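PDB 3ISM: CG8862 from Drosophila melanogaster, which probably cleaves DNA and RNA as the magnesium-dependent mitochondrial endonuclease G, and is captured here in complex with a protein inhibitor. Local coordinates for residues M23-P28 and L238-I243; V68-C73 and K113-T118; Y97-M102 and F119-M124; V154-G159 and K192-E197. All coordinates share one frame; numbering follows the deposited sequence. Where two conformers were deposited one is given.

Contact 1 (M23-P28 and L238-I243)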
# COMPACT_ATOMS: atom_id res chain seq x y z
N MET B 23 -23.30 0.42 -9.00
CA MET B 23 -22.07 0.51 -9.81
C MET B 23 -22.33 0.94 -11.25
O MET B 23 -21.60 0.55 -12.16
CB MET B 23 -21.32 -0.83 -9.81
CG MET B 23 -21.03 -1.41 -8.42
SD MET B 23 -20.20 -0.27 -7.28
CE MET B 23 -18.63 -0.00 -8.10
N LYS B 24 -23.36 1.75 -11.44
CA LYS B 24 -23.73 2.33 -12.73
C LYS B 24 -22.57 2.95 -13.53
O LYS B 24 -22.46 2.77 -14.74
CB LYS B 24 -24.79 3.41 -12.48
CG LYS B 24 -25.24 4.16 -13.72
CD LYS B 24 -26.42 5.05 -13.39
CE LYS B 24 -26.80 5.93 -14.54
NZ LYS B 24 -28.07 6.64 -14.23
N TYR B 25 -21.71 3.68 -12.83
CA TYR B 25 -20.64 4.44 -13.48
C TYR B 25 -19.28 3.74 -13.49
O TYR B 25 -18.27 4.34 -13.83
CB TYR B 25 -20.56 5.84 -12.88
CG TYR B 25 -21.77 6.68 -13.21
CD1 TYR B 25 -22.64 7.13 -12.21
CD2 TYR B 25 -22.08 7.01 -14.53
CE1 TYR B 25 -23.76 7.89 -12.51
CE2 TYR B 25 -23.21 7.79 -14.85
CZ TYR B 25 -24.04 8.22 -13.83
OH TYR B 25 -25.14 8.98 -14.12
N GLY B 26 -19.26 2.46 -13.11
CA GLY B 26 -18.04 1.67 -13.19
C GLY B 26 -17.47 1.31 -11.84
O GLY B 26 -17.90 1.85 -10.82
N PHE B 27 -16.50 0.41 -11.85
CA PHE B 27 -15.79 -0.02 -10.65
C PHE B 27 -14.46 0.71 -10.50
O PHE B 27 -13.63 0.65 -11.39
CB PHE B 27 -15.51 -1.54 -10.73
CG PHE B 27 -16.72 -2.40 -10.52
CD1 PHE B 27 -16.83 -3.19 -9.38
CD2 PHE B 27 -17.75 -2.44 -11.46
CE1 PHE B 27 -17.95 -4.00 -9.17
CE2 PHE B 27 -18.88 -3.25 -11.27
CZ PHE B 27 -18.97 -4.04 -10.10
N PRO B 28 -14.23 1.38 -9.35
CA PRO B 28 -12.90 1.98 -9.11
C PRO B 28 -11.73 0.98 -9.19
O PRO B 28 -10.63 1.35 -9.64
CB PRO B 28 -13.02 2.55 -7.69
CG PRO B 28 -14.50 2.82 -7.53
CD PRO B 28 -15.14 1.63 -8.21
N LEU B 238 -9.61 4.66 -10.42
CA LEU B 238 -10.32 5.60 -11.29
C LEU B 238 -11.81 5.62 -10.94
O LEU B 238 -12.48 4.58 -10.95
CB LEU B 238 -10.11 5.26 -12.77
CG LEU B 238 -8.67 5.31 -13.32
CD1 LEU B 238 -8.61 4.55 -14.65
CD2 LEU B 238 -8.14 6.74 -13.50
N PHE B 239 -12.32 6.82 -10.65
CA PHE B 239 -13.71 6.98 -10.23
C PHE B 239 -14.59 7.40 -11.39
O PHE B 239 -14.16 8.19 -12.26
CB PHE B 239 -13.83 7.99 -9.07
CG PHE B 239 -12.87 7.72 -7.94
CD1 PHE B 239 -13.07 6.65 -7.07
CD2 PHE B 239 -11.76 8.53 -7.76
CE1 PHE B 239 -12.17 6.39 -6.03
CE2 PHE B 239 -10.84 8.27 -6.74
CZ PHE B 239 -11.07 7.20 -5.86
N PHE B 240 -15.80 6.85 -11.43
CA PHE B 240 -16.78 7.20 -12.44
C PHE B 240 -16.17 7.11 -13.85
O PHE B 240 -16.35 7.99 -14.70
CB PHE B 240 -17.37 8.60 -12.13
CG PHE B 240 -18.05 8.67 -10.78
CD1 PHE B 240 -19.38 8.27 -10.63
CD2 PHE B 240 -17.35 9.09 -9.65
CE1 PHE B 240 -19.99 8.31 -9.39
CE2 PHE B 240 -17.96 9.14 -8.41
CZ PHE B 240 -19.29 8.75 -8.27
N ASP B 241 -15.45 6.00 -14.08
CA ASP B 241 -14.77 5.73 -15.35
C ASP B 241 -15.69 5.70 -16.58
O ASP B 241 -15.22 5.93 -17.69
CB ASP B 241 -13.88 4.46 -15.27
CG ASP B 241 -14.68 3.15 -15.11
OD1 ASP B 241 -15.73 2.98 -15.77
OD2 ASP B 241 -14.24 2.27 -14.32
N GLN B 242 -16.99 5.45 -16.37
CA GLN B 242 -17.97 5.50 -17.46
C GLN B 242 -18.35 6.93 -17.89
O GLN B 242 -18.92 7.12 -18.95
CB GLN B 242 -19.25 4.70 -17.12
CG GLN B 242 -19.03 3.20 -16.87
CD GLN B 242 -18.46 2.48 -18.08
OE1 GLN B 242 -19.15 2.32 -19.09
NE2 GLN B 242 -17.21 2.06 -17.98
N ILE B 243 -18.02 7.91 -17.05
CA ILE B 243 -18.24 9.32 -17.40
C ILE B 243 -16.96 9.97 -17.95
O ILE B 243 -15.94 9.99 -17.28
CB ILE B 243 -18.69 10.14 -16.17
CG1 ILE B 243 -19.87 9.45 -15.47
CG2 ILE B 243 -19.06 11.59 -16.57
CD1 ILE B 243 -20.30 10.11 -14.16
O HOH W 1 -16.37 4.34 -10.12

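Contact 2 (V68-C73 and K113-T118)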
# COMPACT_ATOMS: atom_id res chain seq x y z
N VAL B 68 -36.01 1.77 11.36
CA VAL B 68 -34.57 1.56 11.50
C VAL B 68 -34.08 2.07 12.85
O VAL B 68 -34.04 3.28 13.09
CB VAL B 68 -33.77 2.19 10.33
CG1 VAL B 68 -32.27 2.01 10.56
CG2 VAL B 68 -34.17 1.56 9.00
N ASP B 69 -33.72 1.14 13.73
CA ASP B 69 -33.17 1.47 15.04
C ASP B 69 -31.68 1.17 15.03
O ASP B 69 -31.27 -0.00 15.11
CB ASP B 69 -33.89 0.66 16.13
CG ASP B 69 -33.60 1.18 17.55
OD1 ASP B 69 -32.79 2.13 17.70
OD2 ASP B 69 -34.21 0.64 18.50
N ARG B 70 -30.87 2.23 14.94
CA ARG B 70 -29.42 2.10 14.90
C ARG B 70 -28.85 1.55 16.21
O ARG B 70 -27.71 1.06 16.24
CB ARG B 70 -28.75 3.42 14.51
CG ARG B 70 -27.43 3.21 13.76
CD ARG B 70 -26.65 4.50 13.50
NE ARG B 70 -25.93 5.00 14.68
CZ ARG B 70 -26.15 6.18 15.25
NH1 ARG B 70 -27.05 7.01 14.74
NH2 ARG B 70 -25.46 6.55 16.32
N SER B 71 -29.65 1.61 17.28
CA SER B 71 -29.23 1.14 18.60
C SER B 71 -29.17 -0.38 18.68
O SER B 71 -28.57 -0.94 19.60
CB SER B 71 -30.16 1.70 19.69
OG SER B 71 -31.37 0.96 19.81
N LYS B 72 -29.79 -1.05 17.70
CA LYS B 72 -29.73 -2.52 17.64
C LYS B 72 -28.47 -3.01 16.93
O LYS B 72 -28.25 -4.21 16.84
CB LYS B 72 -30.99 -3.10 16.96
CG LYS B 72 -32.32 -2.65 17.59
CD LYS B 72 -33.31 -3.80 17.68
CE LYS B 72 -34.72 -3.34 18.05
NZ LYS B 72 -35.62 -3.23 16.86
N CYS B 73 -27.64 -2.07 16.47
CA CYS B 73 -26.45 -2.38 15.67
C CYS B 73 -25.14 -2.34 16.46
O CYS B 73 -24.86 -1.35 17.14
CB CYS B 73 -26.31 -1.40 14.52
SG CYS B 73 -27.76 -1.20 13.54
N LYS B 113 -31.66 -4.25 8.25
CA LYS B 113 -30.51 -5.04 7.80
C LYS B 113 -29.52 -4.26 6.92
O LYS B 113 -28.31 -4.50 6.96
CB LYS B 113 -30.98 -6.33 7.11
CG LYS B 113 -29.86 -7.16 6.52
CD LYS B 113 -30.00 -8.64 6.80
CE LYS B 113 -28.62 -9.31 6.67
NZ LYS B 113 -28.70 -10.81 6.81
N HIS B 114 -30.04 -3.31 6.14
CA HIS B 114 -29.20 -2.44 5.31
C HIS B 114 -28.23 -1.66 6.18
O HIS B 114 -27.06 -1.50 5.84
CB HIS B 114 -30.08 -1.46 4.51
CG HIS B 114 -30.84 -2.09 3.38
ND1 HIS B 114 -31.55 -1.36 2.46
CD2 HIS B 114 -31.00 -3.39 3.03
CE1 HIS B 114 -32.12 -2.17 1.60
NE2 HIS B 114 -31.80 -3.41 1.92
N CYS B 115 -28.76 -1.17 7.30
CA CYS B 115 -28.02 -0.42 8.31
C CYS B 115 -27.09 -1.34 9.10
O CYS B 115 -25.91 -1.03 9.29
CB CYS B 115 -29.02 0.28 9.25
SG CYS B 115 -28.26 1.42 10.44
N ASP B 116 -27.63 -2.48 9.54
CA ASP B 116 -26.86 -3.52 10.25
C ASP B 116 -25.57 -3.86 9.52
O ASP B 116 -24.50 -3.98 10.13
CB ASP B 116 -27.68 -4.81 10.41
CG ASP B 116 -28.69 -4.73 11.53
OD1 ASP B 116 -28.50 -3.93 12.46
OD2 ASP B 116 -29.69 -5.50 11.50
N GLU B 117 -25.69 -4.04 8.21
CA GLU B 117 -24.54 -4.42 7.39
C GLU B 117 -23.41 -3.38 7.32
O GLU B 117 -22.28 -3.72 6.96
CB GLU B 117 -25.01 -4.81 5.97
CG GLU B 117 -25.79 -6.13 5.87
CD GLU B 117 -26.59 -6.22 4.56
OE1 GLU B 117 -26.35 -5.39 3.66
OE2 GLU B 117 -27.47 -7.11 4.43
N THR B 118 -23.69 -2.12 7.65
CA THR B 118 -22.61 -1.12 7.71
C THR B 118 -21.75 -1.29 8.96
O THR B 118 -20.68 -0.68 9.08
CB THR B 118 -23.13 0.34 7.64
OG1 THR B 118 -23.87 0.65 8.84
CG2 THR B 118 -24.05 0.52 6.43

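Contact 3 (Y97-M102 and F119-M124)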
# COMPACT_ATOMS: atom_id res chain seq x y z
N TYR B 97 -8.38 5.41 18.48
CA TYR B 97 -9.11 5.58 17.22
C TYR B 97 -10.53 5.02 17.28
O TYR B 97 -10.80 4.04 17.98
CB TYR B 97 -8.35 4.91 16.06
CG TYR B 97 -6.98 5.48 15.80
CD1 TYR B 97 -6.82 6.69 15.12
CD2 TYR B 97 -5.84 4.81 16.25
CE1 TYR B 97 -5.57 7.23 14.91
CE2 TYR B 97 -4.58 5.34 16.04
CZ TYR B 97 -4.45 6.55 15.36
OH TYR B 97 -3.19 7.08 15.15
N ASP B 98 -11.42 5.63 16.52
CA ASP B 98 -12.78 5.17 16.42
C ASP B 98 -12.82 4.10 15.33
O ASP B 98 -12.00 4.13 14.41
CB ASP B 98 -13.67 6.34 15.96
CG ASP B 98 -14.14 7.21 17.10
OD1 ASP B 98 -13.64 7.07 18.24
OD2 ASP B 98 -15.04 8.03 16.84
N ARG B 99 -13.78 3.18 15.42
CA ARG B 99 -14.15 2.35 14.28
C ARG B 99 -15.00 3.21 13.35
O ARG B 99 -16.20 3.46 13.62
CB ARG B 99 -14.95 1.12 14.73
CG ARG B 99 -14.18 0.19 15.65
CD ARG B 99 -15.08 -0.69 16.47
NE ARG B 99 -15.71 0.05 17.56
CZ ARG B 99 -16.27 -0.50 18.63
NH1 ARG B 99 -16.30 -1.82 18.79
NH2 ARG B 99 -16.82 0.28 19.56
N GLY B 100 -14.38 3.70 12.28
CA GLY B 100 -15.04 4.71 11.43
C GLY B 100 -15.66 4.11 10.18
O GLY B 100 -14.94 3.52 9.34
N HIS B 101 -16.99 4.24 10.07
CA HIS B 101 -17.71 3.75 8.89
C HIS B 101 -17.16 4.40 7.62
O HIS B 101 -17.01 5.63 7.56
CB HIS B 101 -19.18 4.16 8.95
CG HIS B 101 -20.02 3.39 9.92
ND1 HIS B 101 -20.07 3.69 11.27
CD2 HIS B 101 -20.90 2.38 9.72
CE1 HIS B 101 -20.92 2.87 11.86
NE2 HIS B 101 -21.44 2.07 10.95
N MET B 102 -16.89 3.58 6.61
CA MET B 102 -16.73 4.11 5.25
C MET B 102 -18.11 4.37 4.61
O MET B 102 -18.41 5.49 4.23
CB MET B 102 -15.83 3.21 4.39
CG MET B 102 -14.39 3.05 4.90
SD MET B 102 -13.39 4.58 4.93
CE MET B 102 -13.70 5.14 6.63
N PHE B 119 -22.19 -2.11 9.90
CA PHE B 119 -21.42 -2.32 11.14
C PHE B 119 -20.40 -3.47 11.12
O PHE B 119 -19.75 -3.74 12.13
CB PHE B 119 -22.35 -2.39 12.35
CG PHE B 119 -22.88 -1.05 12.78
CD1 PHE B 119 -22.33 -0.39 13.88
CD2 PHE B 119 -23.93 -0.43 12.09
CE1 PHE B 119 -22.81 0.86 14.28
CE2 PHE B 119 -24.42 0.82 12.49
CZ PHE B 119 -23.86 1.46 13.59
N TYR B 120 -20.24 -4.13 9.97
CA TYR B 120 -19.16 -5.10 9.82
C TYR B 120 -17.85 -4.35 9.90
O TYR B 120 -17.70 -3.29 9.27
CB TYR B 120 -19.23 -5.86 8.50
CG TYR B 120 -20.30 -6.92 8.47
CD1 TYR B 120 -20.21 -8.04 9.28
CD2 TYR B 120 -21.40 -6.79 7.63
CE1 TYR B 120 -21.20 -9.03 9.26
CE2 TYR B 120 -22.39 -7.77 7.59
CZ TYR B 120 -22.28 -8.89 8.40
OH TYR B 120 -23.26 -9.86 8.37
N LEU B 121 -16.90 -4.89 10.67
CA LEU B 121 -15.58 -4.29 10.79
C LEU B 121 -14.82 -4.18 9.46
O LEU B 121 -13.85 -3.43 9.38
CB LEU B 121 -14.73 -5.05 11.81
CG LEU B 121 -15.26 -4.88 13.24
CD1 LEU B 121 -14.61 -5.90 14.16
CD2 LEU B 121 -15.02 -3.44 13.73
N SER B 122 -15.24 -4.92 8.44
CA SER B 122 -14.65 -4.76 7.11
C SER B 122 -15.05 -3.44 6.45
O SER B 122 -14.42 -3.04 5.47
CB SER B 122 -14.99 -5.93 6.20
OG SER B 122 -16.38 -6.12 6.13
N ASN B 123 -16.08 -2.78 6.99
CA ASN B 123 -16.51 -1.46 6.50
C ASN B 123 -15.85 -0.34 7.31
O ASN B 123 -16.12 0.84 7.10
CB ASN B 123 -18.05 -1.35 6.51
CG ASN B 123 -18.57 0.01 5.97
OD1 ASN B 123 -18.15 0.50 4.92
ND2 ASN B 123 -19.51 0.62 6.71
N MET B 124 -14.95 -0.72 8.23
CA MET B 124 -14.35 0.24 9.16
C MET B 124 -12.90 0.56 8.85
O MET B 124 -12.16 -0.29 8.35
CB MET B 124 -14.42 -0.27 10.61
CG MET B 124 -15.81 -0.61 11.08
SD MET B 124 -16.84 0.85 11.17
CE MET B 124 -18.43 0.10 10.89

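Contact 4 (V154-G159 and K192-E197)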
# COMPACT_ATOMS: atom_id res chain seq x y z
N VAL B 154 -27.67 10.39 -6.00
CA VAL B 154 -26.31 10.79 -5.61
C VAL B 154 -25.44 9.55 -5.50
O VAL B 154 -25.74 8.65 -4.72
CB VAL B 154 -26.32 11.56 -4.26
CG1 VAL B 154 -24.91 11.79 -3.75
CG2 VAL B 154 -27.08 12.89 -4.39
N TYR B 155 -24.37 9.49 -6.30
CA TYR B 155 -23.47 8.34 -6.26
C TYR B 155 -22.18 8.76 -5.58
O TYR B 155 -21.64 9.83 -5.86
CB TYR B 155 -23.18 7.80 -7.67
CG TYR B 155 -24.40 7.27 -8.40
CD1 TYR B 155 -24.66 5.91 -8.47
CD2 TYR B 155 -25.29 8.15 -9.01
CE1 TYR B 155 -25.78 5.42 -9.15
CE2 TYR B 155 -26.41 7.67 -9.68
CZ TYR B 155 -26.65 6.32 -9.74
OH TYR B 155 -27.76 5.87 -10.42
N VAL B 156 -21.70 7.93 -4.67
CA VAL B 156 -20.54 8.31 -3.86
C VAL B 156 -19.59 7.14 -3.58
O VAL B 156 -20.01 6.05 -3.20
CB VAL B 156 -20.96 9.08 -2.55
CG1 VAL B 156 -22.03 8.31 -1.78
CG2 VAL B 156 -19.75 9.40 -1.67
N CYS B 157 -18.31 7.41 -3.81
CA CYS B 157 -17.22 6.52 -3.47
C CYS B 157 -16.40 7.13 -2.35
O CYS B 157 -15.96 8.29 -2.43
CB CYS B 157 -16.33 6.29 -4.69
SG CYS B 157 -15.02 5.07 -4.39
N THR B 158 -16.19 6.34 -1.30
CA THR B 158 -15.52 6.77 -0.08
C THR B 158 -14.37 5.80 0.15
O THR B 158 -14.54 4.60 -0.04
CB THR B 158 -16.50 6.67 1.13
OG1 THR B 158 -17.65 7.50 0.89
CG2 THR B 158 -15.81 7.10 2.42
N GLY B 159 -13.20 6.30 0.56
CA GLY B 159 -12.06 5.41 0.83
C GLY B 159 -10.87 6.08 1.50
O GLY B 159 -10.85 7.29 1.65
N LYS B 192 -14.05 11.49 -0.46
CA LYS B 192 -15.34 11.15 -1.04
C LYS B 192 -15.37 11.76 -2.43
O LYS B 192 -15.08 12.94 -2.60
CB LYS B 192 -16.50 11.70 -0.22
CG LYS B 192 -16.80 10.89 1.05
CD LYS B 192 -18.08 11.39 1.71
CE LYS B 192 -18.36 10.68 3.04
NZ LYS B 192 -18.72 9.25 2.85
N VAL B 193 -15.70 10.94 -3.42
CA VAL B 193 -15.86 11.42 -4.78
C VAL B 193 -17.30 11.14 -5.17
O VAL B 193 -17.75 10.01 -5.07
CB VAL B 193 -14.82 10.79 -5.76
CG1 VAL B 193 -15.05 11.31 -7.19
CG2 VAL B 193 -13.39 11.10 -5.32
N ILE B 194 -18.00 12.19 -5.60
CA ILE B 194 -19.47 12.22 -5.64
C ILE B 194 -19.99 12.71 -7.01
O ILE B 194 -19.48 13.69 -7.55
CB ILE B 194 -19.99 13.22 -4.56
CG1 ILE B 194 -19.39 12.91 -3.17
CG2 ILE B 194 -21.50 13.26 -4.52
CD1 ILE B 194 -19.08 14.16 -2.35
N VAL B 195 -21.01 12.05 -7.55
CA VAL B 195 -21.67 12.54 -8.75
C VAL B 195 -23.17 12.62 -8.49
O VAL B 195 -23.79 11.63 -8.12
CB VAL B 195 -21.37 11.64 -10.00
CG1 VAL B 195 -22.38 11.88 -11.14
CG2 VAL B 195 -19.95 11.85 -10.49
N GLY B 196 -23.73 13.81 -8.69
CA GLY B 196 -25.18 14.00 -8.62
C GLY B 196 -25.77 14.13 -10.01
O GLY B 196 -25.17 14.75 -10.89
N GLU B 197 -26.94 13.53 -10.19
CA GLU B 197 -27.70 13.64 -11.44
C GLU B 197 -28.85 14.61 -11.22
O GLU B 197 -29.71 14.36 -10.38
CB GLU B 197 -28.29 12.28 -11.83
CG GLU B 197 -27.28 11.17 -12.03
CD GLU B 197 -27.94 9.83 -12.33
OE1 GLU B 197 -29.18 9.75 -12.27
OE2 GLU B 197 -27.22 8.86 -12.62

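Contact 1 (M23-P28 and L238-I243)
Leu238 meets the facing loop through its backbone: its O lies 3.2 Å from Pro28 CA in a C-H...O contact that is close to straight, while Pro28 O is bonded to Arg45 of the second subunit. Phe239 starts away from residues 23-28, but its ring swings back until CD1 is 4.1 Å from Pro28 CG, proline offering a rigid apolar surface. Phe240 N donates to a water that in turn donates to Gly26 O. The Phe240 ring brings CD1 to 3.5 Å from Tyr25 CB, the two aromatic planes inclined at 53°. Asp241 puts OD1 3.7 Å from Gly26 CA, where a CB would collide; the backbone angles of Gly26 also demand glycine. That same OD1 accepts from Gln242 NE2, which ties the carboxylate down. Gln242 N then bonds Tyr25 O (3.1 Å, 163°), arriving from above the carbonyl plane. Finally, Ile243 sets CD1 over one face of the Tyr25 ring, 3.6 Å above its plane, while Lys24 CG lies over the opposite face. An alanine at Tyr25, lacking the ring and the hydroxyl that bonds Glu197, would probably loosen the packing of Ile243 and Phe240 and weaken the tie to strand 189-197. The two loops lie against the central sheet: Pro28 touches strand 49-57, Phe239 and Phe240 rest on strands 153-161 and 189-197, and Ile243 and Tyr25 reach Leu203 of strand 203-211.

Contact 2 (V68-C73 and K113-T118)
Residues 70-72 make a short 3-10 turn, closed by Lys72 N bonding Asp69 O and Cys73 N bonding Arg70 O, and this turn lies beside helix 112-116. The backbones come closest at Cys73 and Asp116, whose CA atoms are 5.6 Å apart, and stand farther off at Arg70 and Cys115 (7.2 Å between CA atoms). Asp69 starts the turn as an Asx turn: its OD1 accepts from both the N and the OG of Ser71, two donors that hold the carboxylate in place. Thr118 bonds Cys115 O twice, through OG1 and N. Two cysteines and a valine make most of the apolar contact. Cys115, with SG anti to its backbone N, presents CB to Val68 CG1 at 3.9 Å and lays SG alongside Arg70 CG, so one compact, weakly polar side chain touches both. Cys73 SG faces Cys115 SG at 4.1 Å, well beyond a disulfide. It also approaches Asp116 OD1 to 3.0 Å, an oxygen already bonded by Gln112 NE2. Arg70 packs here with its aliphatic stem only; the chain bends at chi3 (78°) and carries the guanidinium to Asp336 and Tyr331 O of the CG4930 chain. Its side chain lies about 6 Å from that of His101, the predicted proton acceptor, so the loop borders the active site where the CG4930 chain binds. Gln112 OE1 takes Asp69 N, so one glutamine joins helix 112-116 to the loop between helices 59-62 and 89-92, while Cys73 leans on Phe119 and Lys76 of the same loop bonds Asp116 O.

Contact 3 (Y97-M102 and F119-M124)
The imidazole of His101 has Met124 on one face and Phe119 at its edge. Met124 CE sits over the ring centre, 3.5 Å above the plane, with SD behind it on the same side in a Met-aromatic contact. At the edge, NE2 points onto the centre of the Phe119 face in a T-shaped arrangement, the planes 85° apart and the centroids separated by 4.5 Å. The Asn123 amide crosses the imidazole obliquely, its ND2 3.8 Å from His101 CD2. This amide is itself held by bonds from ND2 to Thr118 O and Ala103 O. Met124 gets its methyl there by bending at chi2 (-66°), and an unbranched thioether can lay its methyl and sulfur over the ring face. Behind the side chains, His101 and Met124 form an antiparallel non-hydrogen-bonded pair. Next to it Met102 N bonds Asn123 O at 2.9 Å, almost along the C=O axis. Farther up the strand, Arg99 lays CD against Leu121 CD2 (3.9 Å) and sends its guanidinium to Asn89 and to Asp330 of the CG4930 chain. Residues 98-101 spell the Asp-Arg-Gly-His signature of the non-specific endonucleases, and strands 98-101 and 124-127 probably form the antiparallel pair of the family's beta-beta-alpha-metal (His-Me finger) motif. His101 is the predicted proton acceptor, its side chain about 4 Å from a bound magnesium ion. With Met124 over one face and Phe119 across the NE2 edge, the ring's rotation is probably restricted; a proton on NE2 would probably be welcome at the phenyl face, which would favour ND1 as the basic nitrogen.

Contact 4 (V154-G159 and K192-E197)
Two neighbouring strands of the central mixed sheet, 153-161 and 189-197, run antiparallel here; the axes of segments 154-159 and 192-197 approach to 4.7 Å, with their directions 171° apart. Tyr155 pairs with Val195 and Cys157 with Val193, each pair joined by two backbone bonds; that from Tyr155 N to Val195 O is 2.9 Å long and almost perfectly straight. Between them Val156 faces Ile194 in a non-hydrogen-bonded pair, CG2 to CG1 at 3.8 Å; diagonally, Ile194 CG2 also touches Val154 CG1, whose own partner is Gly196. Branched residues are well suited to such a packed strand. On this same face Lys192 runs along Thr158, extended until chi4 bends (-69°) and delivers NZ to Thr158 OG1 at 2.8 Å. The Lys192 side chain comes within about 4 Å of that of Glu141 on helix 136-146, whose charge may help to balance the buried amine. An alanine at Lys192 would take away the amine that bonds Thr158 OG1, and would probably disturb the electrostatic balance beside Glu141. On the other face, Glu197 OE2, which bonds Tyr25 and forms a salt bridge with Lys24, comes 3.3 Å from Tyr155 CE2, while His56 stacks on the Tyr155 ring. Phe239 and Phe240 cover the face of Cys157 and Val195: a sheet with a helix carrying the magnesium-binding Glu141 packed on its opposite face, as in the non-specific endonuclease fold.

Contact 1 packs against the sheet to which contact 4 belongs, their centres 10 Å apart, and the two meet at Glu197, whose OE2 lies 2.6 Å from Tyr25 OH and 2.9 Å from Lys24 NZ. Contacts 2 and 3 interlock along the chain and join where Thr118 O takes Asn123 ND2 at 2.9 Å. Contact 3 touches contact 4 more lightly, through Met102 O and Thr158 CG2 at 3.5 Å. The predicted catalytic centre lies in contact 3, beside the magnesium; the side chains of Arg70 in contact 2 and Lys192 in contact 4 are each about 9 Å from the ion. Contact 1 lies away from the annotated sites, across the chain's centre from contact 3.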